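Local coordinates for beta-Ala-His dipeptidase (Homo sapiens, PDB 3DLJ), which hydrolyses carnosine, anserine and other Xaa-His dipeptides as a secreted, zinc-dependent dipeptidase of the peptidase M20A family, at residues A[112-117]-A[176-181]; A[17-22]-A[155-160]; A[100-105]-A[162-167]. All blocks are in the same frame, centred on the assembly; numbering follows the deposited sequence.

Interaction 1: residues A[112-117]-A[176-181]; sequences DVQPAD and MEEAGS. With ZN (zinc ion), chain C.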
# COMPACT_ATOMS: atom_id res chain seq x y z
N ASP A 112 -3.10 -8.13 -7.55
CA ASP A 112 -2.92 -9.06 -6.44
C ASP A 112 -3.37 -8.44 -5.11
O ASP A 112 -3.32 -7.22 -4.93
CB ASP A 112 -1.46 -9.54 -6.33
CG ASP A 112 -0.50 -8.41 -6.04
OD1 ASP A 112 -0.58 -7.36 -6.73
OD2 ASP A 112 0.32 -8.55 -5.10
N VAL A 113 -3.79 -9.33 -4.21
CA VAL A 113 -4.31 -8.95 -2.89
C VAL A 113 -3.53 -9.68 -1.75
O VAL A 113 -2.85 -10.72 -1.99
CB VAL A 113 -5.85 -9.24 -2.79
CG1 VAL A 113 -6.64 -8.37 -3.77
CG2 VAL A 113 -6.14 -10.71 -3.05
N GLN A 114 -3.59 -9.08 -0.56
CA GLN A 114 -3.16 -9.70 0.70
C GLN A 114 -4.06 -10.90 1.00
O GLN A 114 -5.25 -10.86 0.65
CB GLN A 114 -3.26 -8.68 1.85
CG GLN A 114 -2.11 -7.66 1.90
CD GLN A 114 -0.78 -8.29 2.37
OE1 GLN A 114 -0.75 -9.06 3.32
NE2 GLN A 114 0.31 -7.96 1.69
N PRO A 115 -3.51 -11.95 1.63
CA PRO A 115 -4.34 -13.10 2.02
C PRO A 115 -5.55 -12.68 2.86
O PRO A 115 -5.51 -11.67 3.56
CB PRO A 115 -3.40 -13.94 2.89
CG PRO A 115 -2.03 -13.62 2.38
CD PRO A 115 -2.11 -12.13 2.03
N ALA A 116 -6.63 -13.44 2.75
CA ALA A 116 -7.80 -13.23 3.57
C ALA A 116 -8.38 -14.57 3.96
O ALA A 116 -8.87 -15.34 3.12
CB ALA A 116 -8.83 -12.41 2.82
N ASP A 117 -8.31 -14.87 5.24
CA ASP A 117 -9.01 -16.03 5.74
C ASP A 117 -10.17 -15.52 6.56
O ASP A 117 -10.00 -14.63 7.39
CB ASP A 117 -8.08 -16.93 6.56
CG ASP A 117 -7.30 -17.92 5.69
OD1 ASP A 117 -7.39 -17.84 4.43
OD2 ASP A 117 -6.59 -18.78 6.26
N MET A 176 2.04 -8.63 -8.50
CA MET A 176 2.94 -9.01 -7.40
C MET A 176 3.28 -7.90 -6.40
O MET A 176 4.33 -7.96 -5.75
CB MET A 176 4.26 -9.62 -7.94
CG MET A 176 4.11 -10.93 -8.69
SD MET A 176 3.64 -12.33 -7.65
CE MET A 176 5.16 -12.58 -6.73
N GLU A 177 2.42 -6.89 -6.27
CA GLU A 177 2.73 -5.73 -5.42
C GLU A 177 2.82 -6.09 -3.94
O GLU A 177 3.68 -5.57 -3.22
CB GLU A 177 1.70 -4.63 -5.64
CG GLU A 177 2.07 -3.26 -5.05
CD GLU A 177 1.71 -3.13 -3.59
OE1 GLU A 177 2.31 -2.26 -2.92
OE2 GLU A 177 0.85 -3.90 -3.08
N GLU A 178 1.91 -6.96 -3.49
CA GLU A 178 1.88 -7.43 -2.10
C GLU A 178 3.02 -8.41 -1.75
O GLU A 178 3.19 -8.78 -0.59
CB GLU A 178 0.53 -8.09 -1.79
CG GLU A 178 -0.68 -7.22 -2.09
CD GLU A 178 -0.82 -6.05 -1.14
OE1 GLU A 178 -1.80 -5.31 -1.29
OE2 GLU A 178 0.03 -5.89 -0.21
N ALA A 179 3.77 -8.82 -2.76
CA ALA A 179 4.92 -9.68 -2.58
C ALA A 179 6.19 -9.04 -3.19
O ALA A 179 6.94 -9.71 -3.90
CB ALA A 179 4.64 -11.05 -3.18
N GLY A 180 6.40 -7.75 -2.93
CA GLY A 180 7.64 -7.06 -3.31
C GLY A 180 7.86 -6.72 -4.79
O GLY A 180 8.99 -6.43 -5.20
N SER A 181 6.78 -6.73 -5.58
CA SER A 181 6.86 -6.42 -7.03
C SER A 181 7.97 -7.18 -7.77
O SER A 181 8.71 -6.59 -8.57
CB SER A 181 6.97 -4.91 -7.25
OG SER A 181 5.86 -4.24 -6.65
ZN ZN C . -1.46 -3.63 -0.13
O HOH W 1 -4.35 -6.09 -0.92

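Interaction 2: residues A[17-22]-A[155-160]; sequences FQYIDL and VSAFRA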
# COMPACT_ATOMS: atom_id res chain seq x y z
N PHE A 17 -20.35 12.17 -16.44
CA PHE A 17 -20.82 12.07 -15.05
C PHE A 17 -22.19 11.41 -14.97
O PHE A 17 -22.41 10.57 -14.10
CB PHE A 17 -20.89 13.46 -14.39
CG PHE A 17 -19.54 14.01 -13.92
CD1 PHE A 17 -18.34 13.53 -14.44
CD2 PHE A 17 -19.50 15.02 -12.97
CE1 PHE A 17 -17.12 14.05 -14.02
CE2 PHE A 17 -18.27 15.54 -12.53
CZ PHE A 17 -17.09 15.06 -13.07
N GLN A 18 -23.10 11.80 -15.86
CA GLN A 18 -24.41 11.18 -15.99
C GLN A 18 -24.26 9.68 -16.22
O GLN A 18 -24.93 8.89 -15.56
CB GLN A 18 -25.24 11.77 -17.15
CG GLN A 18 -25.61 13.24 -17.06
CD GLN A 18 -26.22 13.80 -18.39
OE1 GLN A 18 -26.80 13.04 -19.22
NE2 GLN A 18 -26.09 15.10 -18.59
N TYR A 19 -23.40 9.29 -17.17
CA TYR A 19 -23.11 7.88 -17.49
C TYR A 19 -22.66 7.10 -16.25
O TYR A 19 -23.21 6.05 -15.93
CB TYR A 19 -22.05 7.77 -18.62
CG TYR A 19 -21.77 6.36 -19.12
CD1 TYR A 19 -22.37 5.86 -20.28
CD2 TYR A 19 -20.91 5.53 -18.41
CE1 TYR A 19 -22.11 4.54 -20.72
CE2 TYR A 19 -20.65 4.24 -18.83
CZ TYR A 19 -21.24 3.75 -19.98
OH TYR A 19 -20.93 2.44 -20.33
N ILE A 20 -21.68 7.64 -15.55
CA ILE A 20 -21.16 7.03 -14.31
C ILE A 20 -22.28 6.80 -13.26
O ILE A 20 -22.36 5.72 -12.70
CB ILE A 20 -19.93 7.82 -13.75
CG1 ILE A 20 -18.73 7.72 -14.71
CG2 ILE A 20 -19.52 7.30 -12.39
CD1 ILE A 20 -17.65 8.88 -14.61
N ASP A 21 -23.15 7.80 -13.04
CA ASP A 21 -24.30 7.63 -12.13
C ASP A 21 -25.30 6.59 -12.58
O ASP A 21 -25.79 5.83 -11.75
CB ASP A 21 -25.05 8.95 -11.88
CG ASP A 21 -24.31 9.90 -10.95
OD1 ASP A 21 -23.54 9.47 -10.03
OD2 ASP A 21 -24.52 11.11 -11.15
N LEU A 22 -25.63 6.56 -13.87
CA LEU A 22 -26.50 5.49 -14.44
C LEU A 22 -25.88 4.08 -14.44
O LEU A 22 -26.61 3.10 -14.35
CB LEU A 22 -26.93 5.82 -15.86
CG LEU A 22 -27.91 7.00 -16.07
CD1 LEU A 22 -27.92 7.52 -17.53
CD2 LEU A 22 -29.33 6.62 -15.58
N VAL A 155 -12.51 5.71 -18.06
CA VAL A 155 -12.16 5.56 -19.48
C VAL A 155 -13.31 4.98 -20.29
O VAL A 155 -13.61 5.45 -21.38
CB VAL A 155 -10.90 4.66 -19.69
CG1 VAL A 155 -10.71 4.37 -21.18
CG2 VAL A 155 -9.66 5.33 -19.14
N SER A 156 -13.97 3.97 -19.73
CA SER A 156 -15.07 3.28 -20.39
C SER A 156 -16.32 4.18 -20.58
O SER A 156 -17.14 3.90 -21.45
CB SER A 156 -15.42 2.00 -19.64
OG SER A 156 -16.34 2.27 -18.59
N ALA A 157 -16.44 5.25 -19.79
CA ALA A 157 -17.50 6.24 -19.99
C ALA A 157 -17.30 7.12 -21.24
O ALA A 157 -18.24 7.31 -21.99
CB ALA A 157 -17.68 7.11 -18.75
N PHE A 158 -16.09 7.65 -21.44
CA PHE A 158 -15.72 8.38 -22.67
C PHE A 158 -15.83 7.46 -23.90
O PHE A 158 -16.28 7.88 -24.96
CB PHE A 158 -14.27 8.92 -22.60
CG PHE A 158 -14.07 10.08 -21.66
CD1 PHE A 158 -13.89 9.87 -20.30
CD2 PHE A 158 -14.02 11.39 -22.15
CE1 PHE A 158 -13.69 10.94 -19.43
CE2 PHE A 158 -13.82 12.45 -21.28
CZ PHE A 158 -13.65 12.22 -19.91
N ARG A 159 -15.42 6.21 -23.75
CA ARG A 159 -15.46 5.24 -24.84
C ARG A 159 -16.90 4.86 -25.26
O ARG A 159 -17.23 4.86 -26.46
CB ARG A 159 -14.63 3.99 -24.47
CG ARG A 159 -13.11 4.25 -24.27
CD ARG A 159 -12.37 4.63 -25.58
NE ARG A 159 -12.50 3.55 -26.55
CZ ARG A 159 -12.67 3.72 -27.86
NH1 ARG A 159 -12.74 4.95 -28.38
NH2 ARG A 159 -12.81 2.66 -28.65
N ALA A 160 -17.73 4.51 -24.29
CA ALA A 160 -19.15 4.23 -24.53
C ALA A 160 -19.87 5.40 -25.22
O ALA A 160 -20.68 5.20 -26.12
CB ALA A 160 -19.84 3.86 -23.24
O HOH W 2 -18.91 1.00 -19.22

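Interaction 3: residues A[100-105]-A[162-167]; sequences PTKGTV and EQDLPV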
# COMPACT_ATOMS: atom_id res chain seq x y z
N PRO A 100 -0.46 12.11 -31.59
CA PRO A 100 0.70 12.98 -31.43
C PRO A 100 0.32 14.43 -31.07
O PRO A 100 1.16 15.17 -30.59
CB PRO A 100 1.41 12.91 -32.80
CG PRO A 100 0.36 12.50 -33.76
CD PRO A 100 -0.71 11.77 -33.01
N THR A 101 -0.95 14.80 -31.30
CA THR A 101 -1.48 16.10 -30.85
C THR A 101 -1.95 16.09 -29.37
O THR A 101 -2.51 17.09 -28.90
CB THR A 101 -2.61 16.64 -31.79
OG1 THR A 101 -3.84 15.96 -31.52
CG2 THR A 101 -2.24 16.46 -33.25
N LYS A 102 -1.68 15.00 -28.66
CA LYS A 102 -2.14 14.80 -27.28
C LYS A 102 -0.99 14.51 -26.33
O LYS A 102 0.01 13.90 -26.73
CB LYS A 102 -3.14 13.64 -27.22
CG LYS A 102 -4.50 13.99 -27.73
CD LYS A 102 -5.50 12.90 -27.49
CE LYS A 102 -6.80 13.26 -28.19
NZ LYS A 102 -7.57 12.04 -28.57
N GLY A 103 -1.13 14.93 -25.07
CA GLY A 103 -0.21 14.48 -24.02
C GLY A 103 -0.52 13.04 -23.65
O GLY A 103 -1.56 12.49 -24.08
N THR A 104 0.36 12.43 -22.84
CA THR A 104 0.18 11.04 -22.41
C THR A 104 0.35 10.84 -20.90
O THR A 104 1.36 11.24 -20.32
CB THR A 104 1.17 10.08 -23.14
OG1 THR A 104 0.97 10.16 -24.56
CG2 THR A 104 0.97 8.61 -22.68
N VAL A 105 -0.66 10.22 -20.29
CA VAL A 105 -0.67 9.90 -18.86
C VAL A 105 -0.63 8.37 -18.63
O VAL A 105 -1.37 7.63 -19.27
CB VAL A 105 -1.94 10.48 -18.14
CG1 VAL A 105 -1.93 10.16 -16.68
CG2 VAL A 105 -2.05 12.00 -18.35
N GLU A 162 -18.52 7.70 -27.15
CA GLU A 162 -17.75 8.15 -28.31
C GLU A 162 -17.26 9.58 -28.11
O GLU A 162 -17.22 10.39 -29.04
CB GLU A 162 -18.54 7.99 -29.62
CG GLU A 162 -18.97 6.56 -29.91
CD GLU A 162 -20.12 6.48 -30.90
OE1 GLU A 162 -19.97 6.98 -32.04
OE2 GLU A 162 -21.18 5.90 -30.53
N GLN A 163 -16.91 9.88 -26.87
CA GLN A 163 -16.26 11.11 -26.59
C GLN A 163 -14.74 10.88 -26.58
O GLN A 163 -14.22 9.97 -25.94
CB GLN A 163 -16.76 11.72 -25.28
CG GLN A 163 -16.13 13.08 -24.98
CD GLN A 163 -16.77 13.80 -23.81
OE1 GLN A 163 -17.89 13.46 -23.39
NE2 GLN A 163 -16.08 14.83 -23.28
N ASP A 164 -14.06 11.70 -27.37
CA ASP A 164 -12.63 11.86 -27.39
C ASP A 164 -12.09 11.95 -25.97
O ASP A 164 -12.53 12.79 -25.17
CB ASP A 164 -12.31 13.17 -28.15
CG ASP A 164 -10.81 13.38 -28.39
OD1 ASP A 164 -10.18 12.52 -29.05
OD2 ASP A 164 -10.28 14.44 -27.92
N LEU A 165 -11.14 11.06 -25.65
CA LEU A 165 -10.37 11.15 -24.42
C LEU A 165 -9.34 12.28 -24.58
O LEU A 165 -8.61 12.32 -25.57
CB LEU A 165 -9.67 9.80 -24.12
CG LEU A 165 -10.47 8.70 -23.40
CD1 LEU A 165 -10.02 7.32 -23.83
CD2 LEU A 165 -10.43 8.81 -21.88
N PRO A 166 -9.30 13.21 -23.63
CA PRO A 166 -8.42 14.39 -23.67
C PRO A 166 -6.90 14.09 -23.76
O PRO A 166 -6.14 14.88 -24.34
CB PRO A 166 -8.75 15.09 -22.35
CG PRO A 166 -10.17 14.65 -22.04
CD PRO A 166 -10.17 13.22 -22.43
N VAL A 167 -6.48 12.97 -23.17
CA VAL A 167 -5.08 12.54 -23.18
C VAL A 167 -5.00 11.10 -23.68
O VAL A 167 -5.98 10.36 -23.59
CB VAL A 167 -4.44 12.65 -21.77
CG1 VAL A 167 -4.25 14.10 -21.36
CG2 VAL A 167 -5.28 11.90 -20.71
O HOH W 3 -3.64 15.72 -24.20

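Interaction 1: residues A[112-117]-A[176-181]
The carboxylate of Asp112 straddles two successive backbone amides at the turn 176-181, one oxygen to each. OD2 accepts from Glu178 N at 2.8 Å through its syn lone pair, while OD1 takes a weak bond from Glu177 N at 3.1 Å. The group reaches the turn because CG stands between the backbone N and the carbonyl carbon (chi1 63°). The strongest polar partner of the carboxylate is Ser41 OG, bonded to OD2, and bonds to both oxygens help fix the rotation of the group. The turn it grips is closed from within, as Met176 O accepts from both Ala179 N and Ser181 N.

A second link runs through Glu178, whose chain bends at chi2 (-70°) and delivers its carboxylate to a zinc ion, OE1 lying 2.1 Å from ZN. Gln114 NE2 donates almost straight to Glu178 OE2 at 2.8 Å, coming from above the carboxylate plane; the amide and carboxylate planes are 82° apart. Glu178 OE1 is also bridged to Gln114 N by a water that donates to the oxygen and accepts from the amide. Gln114 is thus a second-shell residue that orients a first-shell ligand. Asp143 and His456 complete this zinc's protein ligands, and His110 and Asp206 join Asp143 at the other zinc. With Asp112 and Glu177, probably catalytic as in related enzymes, Glu177 as the proton acceptor, the arrangement is that of the di-zinc active site of M20 peptidases.

Interaction 2: residues A[17-22]-A[155-160]
Tyr19 lies over Ala157 in a helix-helix packing of the N-terminal helix 13-22 on helix 141-160; the two meet at a steep angle, the axes of the short segments 9.5 Å apart at closest approach and 112° apart in direction. With CG anti to the backbone N (chi1 -174°), the side chain leaves CB and carries its ring across to the second helix. CG comes within 4.2 Å of Ala157 CB, and CD2 packs more closely on that same methyl. CE2 continues past the alanine, whose CA sits over one face of the ring in a CH-pi contact, 4.2 Å from the centroid. CE1 meets Ala160 CB at 3.5 Å, and CZ is equally near that methyl. Two small residues one turn apart therefore accept one large ring, while Ile20 CG1 adds a looser touch on Ala157 CB. An alanine at Tyr19 would probably open a gap above Ala157 and Ala160 and cost the bridging water one of its partners. His23, just after helix 13-22, stacks on the tyrosine ring, and Ser156 OG is bonded to Asn153 O. At the tip, Tyr19 OH lies 3.4 Å from Ala160 CB and 2.7 Å from a water in the ring plane, which donates to Ser156 OG.

Interaction 3: residues A[100-105]-A[162-167]
Lys102 and Asp164 meet tip to tip, and their salt bridge closes the gap between the approach to strand 104-110 and the loop that leads from helix 141-160 into strand 168-174. Lys102 NZ stands 2.7 Å from Asp164 OD1, reaching it on the syn side, 27° out of the carboxylate plane. The lysine chain runs extended beyond CG, which gives it the length to span the distance, and its CD and CE pass alongside the carbonyl oxygen of Leu165. The ammonium also makes a weak hydrogen bond to Leu165 O at 3.2 Å, and Asp99 OD2 contributes a long, weak ion pair.

One water joins the two backbones. Gly103 N donates to it at 2.8 Å, and this water donates in turn to Pro166 O at 2.6 Å, so an amide and a carbonyl that do not bond directly share one mediator. Further along, Gly103 and Val105 turn to Asn168 for backbone bonds, the start of the parallel pairing between strands 104-110 and 168-174. Beyond these polar groups, Val105 CG2 and Val167 CG2 touch at 4.0 Å on the buried side, where Val105 also packs on Met481 of helix 464-482. The chemistry is layered: the positive charge of Lys102 is probably balanced mainly by Asp164, with Asp99 a weak second acid and Leu165 O only a weak acceptor, while the valines supply the apolar part of the junction.

How the interactions relate
The three contacts lie at very different distances from the zinc site. Interaction 1 is at that site, its centre about 10 Å from the centre of the chain, whereas interactions 2 and 3 lie about 28 and 29 Å from the centre of the chain. Centre to centre, interaction 1 is about 30 Å from interaction 2 and about 33 Å from interaction 3; the nearest atoms are about 19 and 18 Å apart. Interactions 2 and 3 are neighbours, about 16 Å between centres: Phe158 near the end of helix 141-160 packs on Leu165 and Pro166. Strands 104-110 and 168-174 connect the extremes, starting beside interaction 3 and leading into the active-site loops of interaction 1.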